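PDB 2X8X: Tlr1789 protein from Thermosynechococcus elongatus, which is an Omp85-family outer-membrane protein whose N-terminal POTRA region, the part present here, probably receives unfolded proteins for membrane insertion or transport. Local coordinates for residues V10-A15 / Q21-V26; N45-T50 / A54-V59; I103-T106 / R110-Q113; T121-N126 / V149-V154. All blocks are in the same frame, centred on the assembly; numbering follows the deposited sequence.

Interaction 1: V10-A15 / Q21-V26; sequences VVVEGA and QLVYQV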
loop_
_atom_site.group_PDB
_atom_site.type_symbol
_atom_site.label_atom_id
_atom_site.label_comp_id
_atom_site.label_asym_id
_atom_site.label_seq_id
_atom_site.Cartn_x
_atom_site.Cartn_y
_atom_site.Cartn_z
ATOM N N VAL A 10 10.565 32.549 17.769
ATOM C CA VAL A 10 9.952 31.365 17.212
ATOM C C VAL A 10 10.554 30.238 18.031
ATOM O O VAL A 10 11.775 30.166 18.201
ATOM C CB VAL A 10 10.237 31.247 15.673
ATOM C CG1 VAL A 10 9.595 29.955 15.078
ATOM C CG2 VAL A 10 9.670 32.445 14.953
ATOM N N VAL A 11 9.694 29.405 18.619
ATOM C CA VAL A 11 10.198 28.187 19.249
ATOM C C VAL A 11 9.541 26.938 18.635
ATOM O O VAL A 11 8.383 26.952 18.198
ATOM C CB VAL A 11 10.087 28.251 20.818
ATOM C CG1 VAL A 11 8.676 28.743 21.231
ATOM C CG2 VAL A 11 10.480 26.891 21.495
ATOM N N VAL A 12 10.313 25.868 18.561
ATOM C CA VAL A 12 9.757 24.564 18.167
ATOM C C VAL A 12 9.712 23.653 19.401
ATOM O O VAL A 12 10.746 23.462 20.045
ATOM C CB VAL A 12 10.630 23.952 17.048
ATOM C CG1 VAL A 12 10.274 22.469 16.798
ATOM C CG2 VAL A 12 10.502 24.773 15.774
ATOM N N GLU A 13 8.525 23.131 19.751
ATOM C CA GLU A 13 8.375 22.178 20.863
ATOM C C GLU A 13 7.949 20.786 20.407
ATOM O O GLU A 13 7.002 20.650 19.635
ATOM C CB GLU A 13 7.291 22.631 21.836
ATOM C CG GLU A 13 7.653 23.830 22.679
ATOM C CD GLU A 13 6.617 24.034 23.777
ATOM O OE1 GLU A 13 5.714 23.133 23.886
ATOM O OE2 GLU A 13 6.708 25.082 24.492
ATOM N N GLY A 14 8.587 19.768 20.990
ATOM C CA GLY A 14 8.151 18.396 20.832
ATOM C C GLY A 14 9.009 17.612 19.878
ATOM O O GLY A 14 8.758 16.445 19.677
ATOM N N ALA A 15 10.020 18.252 19.291
ATOM C CA ALA A 15 10.895 17.600 18.301
ATOM C C ALA A 15 12.214 17.109 18.932
ATOM O O ALA A 15 12.678 17.678 19.883
ATOM C CB ALA A 15 11.161 18.542 17.086
ATOM N N GLN A 21 15.958 21.137 13.647
ATOM C CA GLN A 21 16.561 21.970 12.590
ATOM C C GLN A 21 15.689 21.923 11.310
ATOM O O GLN A 21 15.447 22.944 10.663
ATOM C CB GLN A 21 18.001 21.552 12.312
ATOM C CG GLN A 21 19.038 22.048 13.404
ATOM C CD GLN A 21 19.548 20.896 14.301
ATOM O OE1 GLN A 21 19.054 19.762 14.210
ATOM N NE2 GLN A 21 20.552 21.176 15.143
ATOM N N LEU A 22 15.159 20.740 10.996
ATOM C CA LEU A 22 14.246 20.589 9.846
ATOM C C LEU A 22 13.018 21.490 9.886
ATOM O O LEU A 22 12.688 22.068 8.859
ATOM C CB LEU A 22 13.814 19.128 9.681
ATOM C CG LEU A 22 12.850 18.872 8.527
ATOM C CD1 LEU A 22 13.590 18.904 7.133
ATOM C CD2 LEU A 22 12.129 17.555 8.810
ATOM N N VAL A 23 12.350 21.563 11.046
ATOM C CA VAL A 23 11.223 22.444 11.279
ATOM C C VAL A 23 11.619 23.896 11.002
ATOM O O VAL A 23 10.902 24.618 10.282
ATOM C CB VAL A 23 10.664 22.296 12.737
ATOM C CG1 VAL A 23 9.508 23.296 13.028
ATOM C CG2 VAL A 23 10.174 20.867 12.975
ATOM N N TYR A 24 12.752 24.330 11.550
ATOM C CA TYR A 24 13.192 25.706 11.276
ATOM C C TYR A 24 13.465 25.949 9.812
ATOM O O TYR A 24 13.213 27.023 9.325
ATOM C CB TYR A 24 14.443 26.061 12.055
ATOM C CG TYR A 24 14.144 26.455 13.469
ATOM C CD1 TYR A 24 13.365 27.592 13.747
ATOM C CD2 TYR A 24 14.637 25.708 14.537
ATOM C CE1 TYR A 24 13.074 27.946 15.066
ATOM C CE2 TYR A 24 14.375 26.073 15.858
ATOM C CZ TYR A 24 13.586 27.178 16.101
ATOM O OH TYR A 24 13.297 27.517 17.397
ATOM N N GLN A 25 14.017 24.957 9.126
ATOM C CA GLN A 25 14.382 25.012 7.713
ATOM C C GLN A 25 13.117 25.199 6.860
ATOM O O GLN A 25 13.151 25.899 5.900
ATOM C CB GLN A 25 15.068 23.676 7.417
ATOM C CG GLN A 25 15.769 23.387 6.082
ATOM C CD GLN A 25 16.821 22.210 6.214
ATOM O OE1 GLN A 25 16.592 21.224 6.937
ATOM N NE2 GLN A 25 17.965 22.327 5.507
ATOM N N VAL A 26 11.986 24.581 7.222
ATOM C CA VAL A 26 10.833 24.529 6.305
ATOM C C VAL A 26 9.806 25.654 6.536
ATOM O O VAL A 26 9.005 25.944 5.684
ATOM C CB VAL A 26 10.116 23.131 6.320
ATOM C CG1 VAL A 26 11.100 21.988 6.088
ATOM C CG2 VAL A 26 9.464 22.895 7.609
HETATM O O HOH W 1 13.303 25.927 19.548
#
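The first helix of an N-terminal POTRA domain packs here on the first strand of its sheet, the helix-on-sheet layer of this small alpha/beta fold. Strand 10-13 and helix 21-26 run at 137° to each other, their axes 9.2 Å apart at closest approach, and the strand's Val-10 and Val-12 both turn their side chains to the helix while Val-11, between them, points away. Val-12 meets Val-23 tip to tip. Val-23 points CG1, anti to its backbone N (chi1 177°), at CG2 of Val-12, the branch beside that residue's own N. The two methyl carbons, Val-12 CG2 and Val-23 CG1, are 3.3 Å apart, closer than carbons normally sit, a mark of tight packing at the buried centre. The same CG2 also covers Tyr-24: it lies over one face of the phenol ring, 4.1 Å from the centroid and 15° off the ring normal, a CH-pi contact displaced toward the rim. Val-10 and the ring run past one another head to tail, CG1 of Val-10 coming obliquely to Tyr-24 CE1 at 4.0 Å. Val-23 also touches Ile-47 of helix 37-48, and Val-10 also rests on Phe-71 of the neighbouring strand. The polar end of Tyr-24 reaches the strand backbone. Its OH lies 3.2 Å from Val-10 O, a possible hydrogen bond. A water 2.7 Å from Tyr-24 OH links it further to the strand, accepting the backbone N-H of Val-12 with its oxygen 3.1 Å from Val-12 N.

Interaction 2: N45-T50 / A54-V59; sequences NAIFAT and ADVNAV
An aromatic ring presenting its edge to a backbone carbonyl is the odd feature of this contact: Phe-48 CE1 lies 3.7 Å from Ala-54 O, and the oxygen sits close to the ring plane, so the ring rim and not a face meets the backbone at Ala-54. The CG of Phe-48 is anti to the backbone N (chi1 -161°), swinging the ring off the helix toward the strand. The next atom along that rim, Phe-48 CD1, is 3.8 Å from CG2 of Val-56, which is likewise near the ring plane. Val-56 is the strand residue that serves both helix side chains. Its CG2 touches CG2 of Ile-47 at 3.9 Å, and its CG1 lies against Ile-47 CB and CD1, the two side chains running at a slant to each other. Ala-54 and Asp-55 pair jointly with Arg-74 in a classic beta bulge. On the helix side, Ile-47 O accepts from Thr-50 OG1 at 2.7 Å as well as from Thr-50 N. Ile-47 is the buried part, wedged among Val-23 and Val-26 of helix 17-26 and Phe-71 and Val-73 of strand 66-75, whereas Phe-48 is exposed, its ring edge against Ala-54 and Val-56 of strand 53-63, an outermost strand of the sheet.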
loop_
_atom_site.group_PDB
_atom_site.type_symbol
_atom_site.label_atom_id
_atom_site.label_comp_id
_atom_site.label_asym_id
_atom_site.label_seq_id
_atom_site.Cartn_x
_atom_site.Cartn_y
_atom_site.Cartn_z
ATOM N N ASN A 45 1.296 23.479 7.463
ATOM C CA ASN A 45 1.224 22.589 6.266
ATOM C C ASN A 45 2.602 22.126 5.817
ATOM O O ASN A 45 2.818 20.956 5.545
ATOM C CB ASN A 45 0.618 23.292 5.076
ATOM C CG ASN A 45 -0.804 23.661 5.250
ATOM O OD1 ASN A 45 -1.319 24.488 4.479
ATOM N ND2 ASN A 45 -1.476 23.072 6.207
ATOM N N ALA A 46 3.553 23.045 5.685
ATOM C CA ALA A 46 4.942 22.668 5.278
ATOM C C ALA A 46 5.631 21.713 6.213
ATOM O O ALA A 46 6.352 20.815 5.772
ATOM C CB ALA A 46 5.825 23.945 5.075
ATOM N N ILE A 47 5.451 21.914 7.507
ATOM C CA ILE A 47 5.999 20.986 8.470
ATOM C C ILE A 47 5.331 19.633 8.372
ATOM O O ILE A 47 5.989 18.559 8.437
ATOM C CB ILE A 47 5.802 21.546 9.905
ATOM C CG1 ILE A 47 6.587 22.859 10.086
ATOM C CG2 ILE A 47 6.268 20.521 10.890
ATOM C CD1 ILE A 47 6.150 23.680 11.348
ATOM N N PHE A 48 4.018 19.642 8.228
ATOM C CA PHE A 48 3.344 18.357 8.074
ATOM C C PHE A 48 3.803 17.631 6.795
ATOM O O PHE A 48 3.977 16.394 6.832
ATOM C CB PHE A 48 1.831 18.536 8.130
ATOM C CG PHE A 48 1.103 17.275 8.426
ATOM C CD1 PHE A 48 0.893 16.873 9.746
ATOM C CD2 PHE A 48 0.606 16.507 7.397
ATOM C CE1 PHE A 48 0.201 15.664 10.013
ATOM C CE2 PHE A 48 -0.021 15.258 7.626
ATOM C CZ PHE A 48 -0.262 14.872 8.979
ATOM N N ALA A 49 4.007 18.375 5.678
ATOM C CA ALA A 49 4.412 17.763 4.419
ATOM C C ALA A 49 5.769 17.075 4.501
ATOM O O ALA A 49 6.110 16.341 3.573
ATOM C CB ALA A 49 4.474 18.756 3.286
ATOM N N THR A 50 6.526 17.267 5.569
ATOM C CA THR A 50 7.857 16.605 5.639
ATOM C C THR A 50 7.659 15.093 5.879
ATOM O O THR A 50 8.533 14.317 5.563
ATOM C CB THR A 50 8.724 17.131 6.759
ATOM O OG1 THR A 50 8.046 16.899 8.013
ATOM C CG2 THR A 50 9.133 18.672 6.517
ATOM N N ALA A 54 2.889 13.389 13.329
ATOM C CA ALA A 54 1.485 13.005 13.441
ATOM C C ALA A 54 0.566 14.213 13.598
ATOM O O ALA A 54 -0.644 14.132 13.284
ATOM C CB ALA A 54 1.279 12.045 14.649
ATOM N N ASP A 55 1.102 15.325 14.111
ATOM C CA ASP A 55 0.275 16.422 14.499
ATOM C C ASP A 55 1.174 17.651 14.558
ATOM O O ASP A 55 2.345 17.549 14.891
ATOM C CB ASP A 55 -0.392 16.173 15.872
ATOM C CG ASP A 55 -1.642 17.042 16.068
ATOM O OD1 ASP A 55 -1.899 17.970 15.255
ATOM O OD2 ASP A 55 -2.371 16.809 17.053
ATOM N N VAL A 56 0.642 18.786 14.097
ATOM C CA VAL A 56 1.374 20.083 14.034
ATOM C C VAL A 56 0.353 21.175 14.416
ATOM O O VAL A 56 -0.719 21.264 13.758
ATOM C CB VAL A 56 1.920 20.379 12.620
ATOM C CG1 VAL A 56 2.801 21.691 12.639
ATOM C CG2 VAL A 56 2.777 19.180 12.073
ATOM N N ASN A 57 0.686 22.002 15.426
ATOM C CA ASN A 57 -0.081 23.195 15.737
ATOM C C ASN A 57 0.840 24.424 15.904
ATOM O O ASN A 57 1.951 24.308 16.454
ATOM C CB ASN A 57 -0.811 23.034 17.079
ATOM C CG ASN A 57 -1.950 22.013 17.009
ATOM O OD1 ASN A 57 -3.118 22.409 17.012
ATOM N ND2 ASN A 57 -1.620 20.695 16.958
ATOM N N ALA A 58 0.375 25.579 15.444
ATOM C CA ALA A 58 1.083 26.872 15.637
ATOM C C ALA A 58 0.352 27.644 16.755
ATOM O O ALA A 58 -0.880 27.822 16.695
ATOM C CB ALA A 58 1.018 27.657 14.394
ATOM N N VAL A 59 1.067 28.069 17.790
ATOM C CA VAL A 59 0.394 28.725 18.894
ATOM C C VAL A 59 1.115 30.070 19.219
ATOM O O VAL A 59 2.321 30.082 19.507
ATOM C CB VAL A 59 0.309 27.798 20.104
ATOM C CG1 VAL A 59 -0.148 28.586 21.335
ATOM C CG2 VAL A 59 -0.644 26.559 19.820
#

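Interaction 3: I103-T106 / R110-Q113; sequences IGRT and RELQ
A salt bridge between Arg-105 and Glu-111 ties the loop ahead of helix 109-125 to that helix's first turn, in the ShlB-type POTRA domain. Close contact is confined to one pair of atoms: Arg-105 NH2 stands 2.6 Å from Glu-111 OE1. The hydrogen bond within it is weak, since the N-H...O angle is just 116°, so the attraction is probably more electrostatic than directional. The two groups are nearly coplanar, their planes 23° apart with the carboxylate at the guanidinium edge, although the side chains themselves cross at about a right angle. A bend at chi3 of Arg-105 (-83°) turns its guanidinium, whereas Glu-111 is extended beyond CG. Around this pair the contact is loose: the segments bury 74 Å² in total, Arg-105 is solvent-exposed and Glu-111 partly so. The other carboxylate oxygen is more distant, with Glu-111 OE2 3.8 Å from Arg-105 NH2. Nearby, the loop backbone at Gly-104 and Arg-105 bonds to Leu-79, and the side chain of Asn-108 accepts the backbone N-H of Glu-111 through OD1. The guanidinium makes a second weak hydrogen bond, from Arg-105 NH1 to the carbonyl oxygen of Pro-101.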
loop_
_atom_site.group_PDB
_atom_site.type_symbol
_atom_site.label_atom_id
_atom_site.label_comp_id
_atom_site.label_asym_id
_atom_site.label_seq_id
_atom_site.Cartn_x
_atom_site.Cartn_y
_atom_site.Cartn_z
ATOM N N ILE A 103 14.665 1.439 10.247
ATOM C CA ILE A 103 14.432 1.000 11.641
ATOM C C ILE A 103 15.416 1.787 12.519
ATOM O O ILE A 103 16.534 1.993 12.083
ATOM C CB ILE A 103 14.574 -0.536 11.750
ATOM C CG1 ILE A 103 13.256 -1.190 11.244
ATOM C CG2 ILE A 103 14.744 -0.959 13.247
ATOM C CD1 ILE A 103 13.446 -2.458 10.560
ATOM N N GLY A 104 14.988 2.355 13.664
ATOM C CA GLY A 104 15.866 3.092 14.551
ATOM C C GLY A 104 15.845 4.592 14.377
ATOM O O GLY A 104 16.558 5.299 15.127
ATOM N N ARG A 105 15.022 5.133 13.453
ATOM C CA ARG A 105 14.854 6.593 13.417
ATOM C C ARG A 105 13.412 6.876 13.325
ATOM O O ARG A 105 12.623 5.980 13.039
ATOM C CB ARG A 105 15.511 7.235 12.189
ATOM C CG ARG A 105 16.469 6.392 11.437
ATOM C CD ARG A 105 17.083 7.325 10.367
ATOM N NE ARG A 105 16.212 7.405 9.198
ATOM C CZ ARG A 105 16.311 6.563 8.181
ATOM N NH1 ARG A 105 17.290 5.661 8.236
ATOM N NH2 ARG A 105 15.494 6.650 7.117
ATOM N N THR A 106 13.045 8.122 13.546
ATOM C CA THR A 106 11.671 8.518 13.550
ATOM C C THR A 106 11.041 8.003 12.240
ATOM O O THR A 106 11.644 8.131 11.154
ATOM C CB THR A 106 11.610 10.060 13.453
ATOM O OG1 THR A 106 12.195 10.577 14.635
ATOM C CG2 THR A 106 10.124 10.572 13.338
ATOM N N ARG A 110 6.319 9.317 4.185
ATOM C CA ARG A 110 6.759 9.243 2.774
ATOM C C ARG A 110 7.710 8.058 2.535
ATOM O O ARG A 110 7.564 7.362 1.554
ATOM C CB ARG A 110 7.505 10.508 2.313
ATOM C CG ARG A 110 6.852 11.798 2.520
ATOM C CD ARG A 110 7.906 12.796 1.907
ATOM N NE ARG A 110 7.475 14.183 1.913
ATOM C CZ ARG A 110 7.317 14.938 0.828
ATOM N NH1 ARG A 110 7.584 14.444 -0.388
ATOM N NH2 ARG A 110 6.872 16.193 0.963
ATOM N N GLU A 111 8.706 7.866 3.397
ATOM C CA GLU A 111 9.589 6.707 3.300
ATOM C C GLU A 111 8.827 5.357 3.495
ATOM O O GLU A 111 9.093 4.378 2.783
ATOM C CB GLU A 111 10.688 6.756 4.346
ATOM C CG GLU A 111 11.578 8.075 4.264
ATOM C CD GLU A 111 12.675 8.166 5.412
ATOM O OE1 GLU A 111 13.362 7.136 5.623
ATOM O OE2 GLU A 111 12.869 9.246 6.079
ATOM N N LEU A 112 7.898 5.316 4.416
ATOM C CA LEU A 112 7.026 4.147 4.533
ATOM C C LEU A 112 6.293 3.848 3.267
ATOM O O LEU A 112 6.148 2.678 2.902
ATOM C CB LEU A 112 6.015 4.313 5.648
ATOM C CG LEU A 112 5.279 2.996 6.019
ATOM C CD1 LEU A 112 6.149 2.076 6.831
ATOM C CD2 LEU A 112 4.097 3.370 6.941
ATOM N N GLN A 113 5.741 4.864 2.607
ATOM C CA GLN A 113 5.064 4.665 1.332
ATOM C C GLN A 113 6.051 4.178 0.244
ATOM O O GLN A 113 5.710 3.351 -0.592
ATOM C CB GLN A 113 4.425 5.990 0.879
ATOM C CG GLN A 113 3.515 5.855 -0.344
ATOM C CD GLN A 113 2.429 4.799 -0.115
ATOM O OE1 GLN A 113 2.143 4.017 -0.996
ATOM N NE2 GLN A 113 1.896 4.726 1.107
#

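Interaction 4: T121-N126 / V149-V154; sequences TFYRDN and VAEGVV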
loop_
_atom_site.group_PDB
_atom_site.type_symbol
_atom_site.label_atom_id
_atom_site.label_comp_id
_atom_site.label_asym_id
_atom_site.label_seq_id
_atom_site.Cartn_x
_atom_site.Cartn_y
_atom_site.Cartn_z
ATOM N N THR A 121 5.901 -3.711 -5.880
ATOM C CA THR A 121 6.811 -4.060 -6.967
ATOM C C THR A 121 7.280 -5.506 -6.839
ATOM O O THR A 121 7.366 -6.205 -7.835
ATOM C CB THR A 121 8.048 -3.099 -7.047
ATOM O OG1 THR A 121 7.568 -1.773 -7.241
ATOM C CG2 THR A 121 8.948 -3.464 -8.192
ATOM N N PHE A 122 7.576 -5.977 -5.639
ATOM C CA PHE A 122 7.868 -7.394 -5.476
ATOM C C PHE A 122 6.728 -8.276 -6.045
ATOM O O PHE A 122 6.990 -9.169 -6.865
ATOM C CB PHE A 122 8.183 -7.759 -4.041
ATOM C CG PHE A 122 8.124 -9.253 -3.766
ATOM C CD1 PHE A 122 9.267 -10.057 -3.972
ATOM C CD2 PHE A 122 6.928 -9.850 -3.325
ATOM C CE1 PHE A 122 9.230 -11.461 -3.720
ATOM C CE2 PHE A 122 6.846 -11.245 -3.080
ATOM C CZ PHE A 122 8.004 -12.063 -3.276
ATOM N N TYR A 123 5.482 -8.002 -5.695
ATOM C CA TYR A 123 4.397 -8.797 -6.316
ATOM C C TYR A 123 4.395 -8.704 -7.841
ATOM O O TYR A 123 4.317 -9.719 -8.528
ATOM C CB TYR A 123 3.033 -8.322 -5.808
ATOM C CG TYR A 123 2.823 -8.671 -4.320
ATOM C CD1 TYR A 123 2.916 -9.989 -3.876
ATOM C CD2 TYR A 123 2.472 -7.689 -3.369
ATOM C CE1 TYR A 123 2.717 -10.333 -2.481
ATOM C CE2 TYR A 123 2.262 -8.044 -1.965
ATOM C CZ TYR A 123 2.388 -9.344 -1.555
ATOM O OH TYR A 123 2.196 -9.744 -0.232
ATOM N N ARG A 124 4.425 -7.494 -8.356
ATOM C CA ARG A 124 4.217 -7.280 -9.782
ATOM C C ARG A 124 5.325 -7.864 -10.601
ATOM O O ARG A 124 5.066 -8.413 -11.635
ATOM C CB ARG A 124 4.126 -5.787 -10.075
ATOM C CG ARG A 124 3.194 -5.381 -11.211
ATOM C CD ARG A 124 3.017 -3.833 -11.189
ATOM N NE ARG A 124 4.317 -3.190 -10.961
ATOM C CZ ARG A 124 4.642 -2.411 -9.915
ATOM N NH1 ARG A 124 3.747 -2.069 -8.947
ATOM N NH2 ARG A 124 5.894 -1.951 -9.869
ATOM N N ASP A 125 6.557 -7.757 -10.130
ATOM C CA ASP A 125 7.714 -8.223 -10.904
ATOM C C ASP A 125 7.840 -9.749 -10.867
ATOM O O ASP A 125 8.411 -10.330 -11.772
ATOM C CB ASP A 125 9.042 -7.589 -10.404
ATOM C CG ASP A 125 9.218 -6.100 -10.843
ATOM O OD1 ASP A 125 8.295 -5.494 -11.500
ATOM O OD2 ASP A 125 10.291 -5.542 -10.484
ATOM N N ASN A 126 7.331 -10.384 -9.824
ATOM C CA ASN A 126 7.390 -11.830 -9.690
ATOM C C ASN A 126 6.166 -12.516 -10.316
ATOM O O ASN A 126 6.041 -13.752 -10.293
ATOM C CB ASN A 126 7.577 -12.200 -8.231
ATOM C CG ASN A 126 9.050 -12.165 -7.808
ATOM O OD1 ASN A 126 9.841 -12.952 -8.296
ATOM N ND2 ASN A 126 9.425 -11.249 -6.907
ATOM N N VAL A 149 -1.512 -7.154 3.385
ATOM C CA VAL A 149 -1.504 -7.399 1.945
ATOM C C VAL A 149 -2.679 -8.329 1.562
ATOM O O VAL A 149 -3.185 -9.100 2.396
ATOM C CB VAL A 149 -0.224 -8.011 1.494
ATOM C CG1 VAL A 149 0.969 -7.043 1.751
ATOM C CG2 VAL A 149 -0.041 -9.288 2.261
ATOM N N ALA A 150 -3.114 -8.175 0.321
ATOM C CA ALA A 150 -4.003 -9.121 -0.352
ATOM C C ALA A 150 -3.214 -9.550 -1.555
ATOM O O ALA A 150 -3.046 -8.772 -2.486
ATOM C CB ALA A 150 -5.238 -8.440 -0.782
ATOM N N GLU A 151 -2.751 -10.790 -1.528
ATOM C CA GLU A 151 -1.802 -11.269 -2.497
ATOM C C GLU A 151 -2.496 -11.799 -3.751
ATOM O O GLU A 151 -1.856 -11.896 -4.781
ATOM C CB GLU A 151 -1.018 -12.398 -1.866
ATOM C CG GLU A 151 -0.230 -11.896 -0.642
ATOM C CD GLU A 151 0.908 -12.811 -0.313
ATOM O OE1 GLU A 151 0.827 -14.011 -0.653
ATOM O OE2 GLU A 151 1.887 -12.335 0.251
ATOM N N GLY A 152 -3.787 -12.121 -3.660
ATOM C CA GLY A 152 -4.529 -12.683 -4.816
ATOM C C GLY A 152 -4.675 -14.204 -4.690
ATOM O O GLY A 152 -4.411 -14.952 -5.622
ATOM N N VAL A 153 -5.028 -14.678 -3.504
ATOM C CA VAL A 153 -5.261 -16.129 -3.248
ATOM C C VAL A 153 -6.496 -16.625 -4.051
ATOM O O VAL A 153 -7.546 -15.946 -4.130
ATOM C CB VAL A 153 -5.429 -16.435 -1.694
ATOM C CG1 VAL A 153 -5.707 -17.983 -1.414
ATOM C CG2 VAL A 153 -4.198 -16.009 -0.920
ATOM N N VAL A 154 -6.287 -17.783 -4.695
ATOM C CA VAL A 154 -7.308 -18.516 -5.452
ATOM C C VAL A 154 -8.125 -19.358 -4.456
ATOM O O VAL A 154 -7.631 -20.311 -3.846
ATOM C CB VAL A 154 -6.696 -19.355 -6.611
ATOM C CG1 VAL A 154 -7.797 -20.149 -7.300
ATOM C CG2 VAL A 154 -6.063 -18.403 -7.687
#
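Tyr-123 and Glu-151 cross at about a right angle, with the phenol ring and the carboxylate plane turned 74° apart, and their ends join in a hydrogen bond of 2.7 Å from Tyr-123 OH to Glu-151 OE2. The tyrosine comes to OE2 on its anti side, 25° out of the carboxylate plane, and OE2 in turn lies near the plane of the ring, at its edge. This setting puts OE2 3.5 Å from Tyr-123 CE1, while Glu-151 CG comes within 3.3 Å of Tyr-123 OH. Glu-151 reaches this position through a chain extended beyond CG. Val-149 crosses the phenol end obliquely: its CG2 is 3.4 Å from Tyr-123 OH, and its CG1 lies at the ring edge, 4.1 Å from Tyr-123 CE2. This is the POTRA arrangement of a helix laid on a sheet, here joining the C-terminal end of helix 109-125 to the end of strand 144-150, where the chain leaves for the next domain. All three touching residues are buried, so the carboxylate needs partners, and it has several: OE2 also accepts the backbone N-H groups of Gln-88 and Leu-90, and OE1 that of Val-89. With one phenol and three amides donating to it, the acid would probably be stabilised as a carboxylate. The Tyr-123 side chain also touches Leu-90.

The four contacts follow one another along an elongated chain of consecutive POTRA units. Interactions 1 and 2, with centres about 10 Å apart, belong to the first unit: they reach the same four-stranded sheet and touch through Val-23 and Val-26 against Ile-47. Interactions 3 and 4 lie in the second, their centres about 23 Å apart on the same helix 109-125, one near its start and one at its end. Between units, Ala-49 O of interaction 2 and Arg-110 NH2 of interaction 3, 2.7 Å apart, form a probable hydrogen bond across the junction. The centres of interactions 1 and 4 are about 40 Å apart, consistent with an extended array of small domains.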